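Local structure of putative oxidoreductase (Salmonella enterica subsp. enterica serovar Typhimurium, 3NX4) at residues A[3-15]-A[47-61]. The protein binds NADP and probably acts as an NADPH-dependent acryloyl-CoA reductase of the medium-chain dehydrogenase/reductase family. Sequence-based numbering, arbitrary orientation.
Sequences ALILEQQDGKTLA and ITGKGKIIRHFPMIP
L6 and M59 join the N-terminal β-hairpin of strands 2-8 and 13-19 to the chain leaving helix 41-48, in the GroES-like domain of this medium-chain dehydrogenase/reductase fold. They form a single antiparallel bridge, a hydrogen-bonded pair: L6 N donates to M59 O (2.9 Å) and M59 N returns the bond to L6 O (3.1 Å). L6 O also receives a CA-H...O contact from P58, which follows a cis peptide bond.

L6 CB points toward 47-61, and its side chain packs between I47 and P61. CG lies anti to the carbonyl carbon, and with CD1 anti to CA (chi2 -175°) CD1 lies on P61 CB (3.8 Å) while CD2 reaches CA of I47. A15 CB and L4 CD2 rest on different branches of I47, CG2 and CD1 respectively, and I47 itself packs on A307 of helix 303-311. Farther along, I5 CD1 and A3 CB both touch the I60 side chain; I60 also touches W95, whose NE1 is hydrogen-bonded to P58 O.

Two side chains flank the F57 ring. I54 CG2 lies over one face, toward the rim; over the opposite face Q8 CG, also offset toward the rim, makes a CH-pi contact 4.1 Å from the centroid. Q8 CG sits between its backbone N and carbonyl carbon, and the chain then runs extended, laying the amide over the ring 29° from its plane. L6 O meets the edge of F57 near its plane. At the Schellman end of helix 41-48, the CA of G49, a residue of positive phi, sits 3.3 Å from T13 OG1.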
loop_
_atom_site.group_PDB
_atom_site.type_symbol
_atom_site.label_atom_id
_atom_site.label_comp_id
_atom_site.label_asym_id
_atom_site.label_seq_id
_atom_site.Cartn_x
_atom_site.Cartn_y
_atom_site.Cartn_z
ATOM N N ALA A 3 -18.375 37.068 -2.520
ATOM C CA ALA A 3 -17.502 35.914 -2.486
ATOM C C ALA A 3 -16.142 36.220 -1.867
ATOM O O ALA A 3 -15.686 37.355 -1.895
ATOM C CB ALA A 3 -17.321 35.372 -3.879
ATOM N N LEU A 4 -15.485 35.199 -1.332
ATOM C CA LEU A 4 -14.145 35.372 -0.811
ATOM C C LEU A 4 -13.218 35.280 -2.005
ATOM O O LEU A 4 -13.262 34.317 -2.755
ATOM C CB LEU A 4 -13.815 34.302 0.227
ATOM C CG LEU A 4 -12.353 34.044 0.583
ATOM C CD1 LEU A 4 -11.628 35.308 0.941
ATOM C CD2 LEU A 4 -12.239 33.033 1.703
ATOM N N ILE A 5 -12.380 36.287 -2.182
ATOM C CA ILE A 5 -11.511 36.361 -3.342
ATOM C C ILE A 5 -10.040 36.339 -3.007
ATOM O O ILE A 5 -9.602 37.024 -2.104
ATOM C CB ILE A 5 -11.787 37.633 -4.152
ATOM C CG1 ILE A 5 -13.190 37.584 -4.749
ATOM C CG2 ILE A 5 -10.750 37.798 -5.234
ATOM C CD1 ILE A 5 -13.308 36.690 -5.939
ATOM N N LEU A 6 -9.284 35.545 -3.751
ATOM C CA LEU A 6 -7.850 35.448 -3.558
ATOM C C LEU A 6 -7.114 36.096 -4.711
ATOM O O LEU A 6 -7.363 35.783 -5.865
ATOM C CB LEU A 6 -7.403 33.991 -3.459
ATOM C CG LEU A 6 -8.011 33.124 -2.361
ATOM C CD1 LEU A 6 -7.351 31.767 -2.357
ATOM C CD2 LEU A 6 -7.879 33.781 -1.021
ATOM N N GLU A 7 -6.190 36.989 -4.370
ATOM C CA GLU A 7 -5.339 37.679 -5.328
ATOM C C GLU A 7 -3.938 37.727 -4.731
ATOM O O GLU A 7 -3.798 37.838 -3.516
ATOM C CB GLU A 7 -5.846 39.104 -5.544
ATOM C CG GLU A 7 -7.281 39.194 -6.021
ATOM C CD GLU A 7 -8.006 40.393 -5.450
ATOM O OE1 GLU A 7 -7.936 40.600 -4.222
ATOM O OE2 GLU A 7 -8.661 41.122 -6.223
ATOM N N GLN A 8 -2.901 37.637 -5.557
ATOM C CA GLN A 8 -1.543 37.714 -5.023
ATOM C C GLN A 8 -0.824 38.945 -5.560
ATOM O O GLN A 8 -0.605 39.062 -6.762
ATOM C CB GLN A 8 -0.753 36.456 -5.376
ATOM C CG GLN A 8 -0.639 36.194 -6.861
ATOM C CD GLN A 8 0.341 35.087 -7.177
ATOM O OE1 GLN A 8 1.087 34.635 -6.312
ATOM N NE2 GLN A 8 0.346 34.642 -8.427
ATOM N N GLN A 9 -0.463 39.862 -4.665
ATOM C CA GLN A 9 0.223 41.083 -5.077
ATOM C C GLN A 9 1.622 40.864 -5.633
ATOM O O GLN A 9 1.968 41.386 -6.691
ATOM C CB GLN A 9 0.349 42.020 -3.880
ATOM C CG GLN A 9 1.474 41.622 -2.935
ATOM C CD GLN A 9 1.823 42.707 -1.940
ATOM O OE1 GLN A 9 2.973 42.828 -1.516
ATOM N NE2 GLN A 9 0.833 43.509 -1.565
ATOM N N ASP A 10 2.422 40.083 -4.913
ATOM C CA ASP A 10 3.794 39.804 -5.325
ATOM C C ASP A 10 4.251 38.519 -4.662
ATOM O O ASP A 10 4.940 38.559 -3.645
ATOM C CB ASP A 10 4.715 40.960 -4.935
ATOM C CG ASP A 10 4.765 42.047 -5.989
ATOM O OD1 ASP A 10 4.187 41.848 -7.078
ATOM O OD2 ASP A 10 5.389 43.098 -5.729
ATOM N N GLY A 11 3.872 37.382 -5.224
ATOM C CA GLY A 11 4.262 36.112 -4.650
ATOM C C GLY A 11 3.582 35.845 -3.325
ATOM O O GLY A 11 3.847 34.841 -2.665
ATOM N N LYS A 12 2.702 36.756 -2.932
ATOM C CA LYS A 12 1.948 36.591 -1.702
ATOM C C LYS A 12 0.455 36.736 -1.955
ATOM O O LYS A 12 0.018 37.658 -2.636
ATOM C CB LYS A 12 2.432 37.534 -0.595
ATOM C CG LYS A 12 2.746 38.949 -1.023
ATOM C CD LYS A 12 3.188 39.765 0.185
ATOM C CE LYS A 12 3.775 41.107 -0.219
ATOM N NZ LYS A 12 5.047 40.957 -0.978
ATOM N N THR A 13 -0.319 35.805 -1.408
ATOM C CA THR A 13 -1.764 35.810 -1.576
ATOM C C THR A 13 -2.495 36.788 -0.663
ATOM O O THR A 13 -2.153 36.935 0.504
ATOM C CB THR A 13 -2.341 34.400 -1.362
ATOM O OG1 THR A 13 -1.765 33.505 -2.314
ATOM C CG2 THR A 13 -3.842 34.415 -1.529
ATOM N N LEU A 14 -3.516 37.443 -1.203
ATOM C CA LEU A 14 -4.339 38.360 -0.431
ATOM C C LEU A 14 -5.775 37.870 -0.487
ATOM O O LEU A 14 -6.298 37.609 -1.563
ATOM C CB LEU A 14 -4.249 39.778 -0.987
ATOM C CG LEU A 14 -3.007 40.582 -0.608
ATOM C CD1 LEU A 14 -1.745 39.804 -0.926
ATOM C CD2 LEU A 14 -3.017 41.920 -1.322
ATOM N N ALA A 15 -6.413 37.749 0.671
ATOM C CA ALA A 15 -7.779 37.261 0.726
ATOM C C ALA A 15 -8.732 38.278 1.312
ATOM O O ALA A 15 -8.493 38.807 2.381
ATOM C CB ALA A 15 -7.841 35.974 1.533
ATOM N N ILE A 47 -5.846 29.740 0.954
ATOM C CA ILE A 47 -6.192 31.067 1.451
ATOM C C ILE A 47 -4.991 31.794 2.064
ATOM O O ILE A 47 -4.910 33.019 2.003
ATOM C CB ILE A 47 -7.364 30.997 2.455
ATOM C CG1 ILE A 47 -8.629 30.491 1.749
ATOM C CG2 ILE A 47 -7.617 32.348 3.094
ATOM C CD1 ILE A 47 -9.770 30.149 2.688
ATOM N N THR A 48 -4.059 31.040 2.642
ATOM C CA THR A 48 -2.855 31.631 3.219
ATOM C C THR A 48 -1.716 31.718 2.209
ATOM O O THR A 48 -0.662 32.269 2.503
ATOM C CB THR A 48 -2.365 30.859 4.460
ATOM O OG1 THR A 48 -2.109 29.495 4.110
ATOM C CG2 THR A 48 -3.406 30.909 5.574
ATOM N N GLY A 49 -1.923 31.166 1.020
ATOM C CA GLY A 49 -0.930 31.265 -0.033
ATOM C C GLY A 49 0.205 30.267 0.094
ATOM O O GLY A 49 1.167 30.304 -0.673
ATOM N N LYS A 50 0.096 29.367 1.064
ATOM C CA LYS A 50 1.085 28.312 1.220
ATOM C C LYS A 50 0.675 27.080 0.416
ATOM O O LYS A 50 -0.505 26.880 0.128
ATOM C CB LYS A 50 1.262 27.960 2.701
ATOM C CG LYS A 50 2.335 26.913 2.977
ATOM C CD LYS A 50 2.665 26.835 4.465
ATOM C CE LYS A 50 3.685 25.739 4.765
ATOM N NZ LYS A 50 3.118 24.368 4.602
ATOM N N GLY A 51 1.657 26.273 0.030
ATOM C CA GLY A 51 1.386 24.978 -0.564
ATOM C C GLY A 51 1.191 24.929 -2.068
ATOM O O GLY A 51 0.922 23.860 -2.619
ATOM N N LYS A 52 1.314 26.071 -2.737
ATOM C CA LYS A 52 1.228 26.102 -4.195
ATOM C C LYS A 52 -0.082 25.480 -4.693
ATOM O O LYS A 52 -0.153 24.953 -5.803
ATOM C CB LYS A 52 2.437 25.375 -4.801
ATOM C CG LYS A 52 2.580 25.494 -6.315
ATOM C CD LYS A 52 3.765 24.676 -6.821
ATOM C CE LYS A 52 3.619 23.200 -6.467
ATOM N NZ LYS A 52 4.814 22.404 -6.865
ATOM N N ILE A 53 -1.119 25.544 -3.865
ATOM C CA ILE A 53 -2.420 24.991 -4.222
ATOM C C ILE A 53 -3.049 25.731 -5.402
ATOM O O ILE A 53 -3.584 25.112 -6.324
ATOM C CB ILE A 53 -3.398 25.052 -3.035
ATOM C CG1 ILE A 53 -2.837 24.287 -1.836
ATOM C CG2 ILE A 53 -4.757 24.502 -3.441
ATOM C CD1 ILE A 53 -2.808 22.785 -2.033
ATOM N N ILE A 54 -2.966 27.053 -5.381
ATOM C CA ILE A 54 -3.557 27.857 -6.435
ATOM C C ILE A 54 -2.512 28.403 -7.396
ATOM O O ILE A 54 -1.610 29.128 -6.990
ATOM C CB ILE A 54 -4.307 29.053 -5.842
ATOM C CG1 ILE A 54 -5.221 28.600 -4.708
ATOM C CG2 ILE A 54 -5.115 29.743 -6.908
ATOM C CD1 ILE A 54 -6.355 27.754 -5.158
ATOM N N ARG A 55 -2.639 28.054 -8.671
ATOM C CA ARG A 55 -1.737 28.576 -9.692
ATOM C C ARG A 55 -2.417 29.617 -10.581
ATOM O O ARG A 55 -1.767 30.275 -11.382
ATOM C CB ARG A 55 -1.146 27.446 -10.532
ATOM C CG ARG A 55 0.043 26.777 -9.885
ATOM C CD ARG A 55 0.584 25.656 -10.748
ATOM N NE ARG A 55 0.939 26.103 -12.093
ATOM C CZ ARG A 55 2.087 26.694 -12.404
ATOM N NH1 ARG A 55 2.996 26.917 -11.463
ATOM N NH2 ARG A 55 2.323 27.062 -13.655
ATOM N N HIS A 56 -3.723 29.771 -10.420
ATOM C CA HIS A 56 -4.491 30.730 -11.200
ATOM C C HIS A 56 -5.140 31.775 -10.300
ATOM O O HIS A 56 -5.785 31.434 -9.328
ATOM C CB HIS A 56 -5.588 30.007 -11.984
ATOM C CG HIS A 56 -5.090 29.253 -13.177
ATOM N ND1 HIS A 56 -4.519 29.877 -14.265
ATOM C CD2 HIS A 56 -5.104 27.931 -13.466
ATOM C CE1 HIS A 56 -4.186 28.971 -15.167
ATOM N NE2 HIS A 56 -4.529 27.781 -14.706
ATOM N N PHE A 57 -4.972 33.046 -10.632
ATOM C CA PHE A 57 -5.580 34.128 -9.871
ATOM C C PHE A 57 -6.202 35.115 -10.841
ATOM O O PHE A 57 -5.716 35.269 -11.952
ATOM C CB PHE A 57 -4.531 34.838 -9.027
ATOM C CG PHE A 57 -4.005 34.018 -7.890
ATOM C CD1 PHE A 57 -4.593 34.088 -6.648
ATOM C CD2 PHE A 57 -2.921 33.191 -8.060
ATOM C CE1 PHE A 57 -4.113 33.344 -5.602
ATOM C CE2 PHE A 57 -2.438 32.452 -7.016
ATOM C CZ PHE A 57 -3.040 32.526 -5.786
ATOM N N PRO A 58 -7.261 35.801 -10.441
ATOM C CA PRO A 58 -7.902 35.657 -9.136
ATOM C C PRO A 58 -8.696 34.361 -9.000
ATOM O O PRO A 58 -9.179 33.816 -9.983
ATOM C CB PRO A 58 -8.840 36.852 -9.096
ATOM C CG PRO A 58 -9.220 37.048 -10.501
ATOM C CD PRO A 58 -8.034 36.674 -11.333
HETATM N N MSE A 59 -8.818 33.877 -7.773
HETATM C CA MSE A 59 -9.510 32.628 -7.513
HETATM C C MSE A 59 -10.499 32.687 -6.363
HETATM O O MSE A 59 -10.224 33.275 -5.338
HETATM C CB MSE A 59 -8.472 31.542 -7.225
HETATM C CG MSE A 59 -9.039 30.255 -6.676
HETATM SE SE MSE A 59 -9.925 29.237 -8.034
HETATM C CE MSE A 59 -8.441 29.072 -9.236
ATOM N N ILE A 60 -11.643 32.043 -6.529
ATOM C CA ILE A 60 -12.587 31.905 -5.440
ATOM C C ILE A 60 -12.276 30.517 -4.900
ATOM O O ILE A 60 -12.448 29.534 -5.599
ATOM C CB ILE A 60 -14.024 31.921 -5.920
ATOM C CG1 ILE A 60 -14.378 33.281 -6.508
ATOM C CG2 ILE A 60 -14.959 31.610 -4.788
ATOM C CD1 ILE A 60 -15.852 33.496 -6.611
ATOM N N PRO A 61 -11.809 30.437 -3.662
ATOM C CA PRO A 61 -11.418 29.147 -3.095
ATOM C C PRO A 61 -12.628 28.421 -2.522
ATOM O O PRO A 61 -13.754 28.929 -2.597
ATOM C CB PRO A 61 -10.464 29.551 -1.977
ATOM C CG PRO A 61 -11.035 30.846 -1.483
ATOM C CD PRO A 61 -11.556 31.551 -2.728
#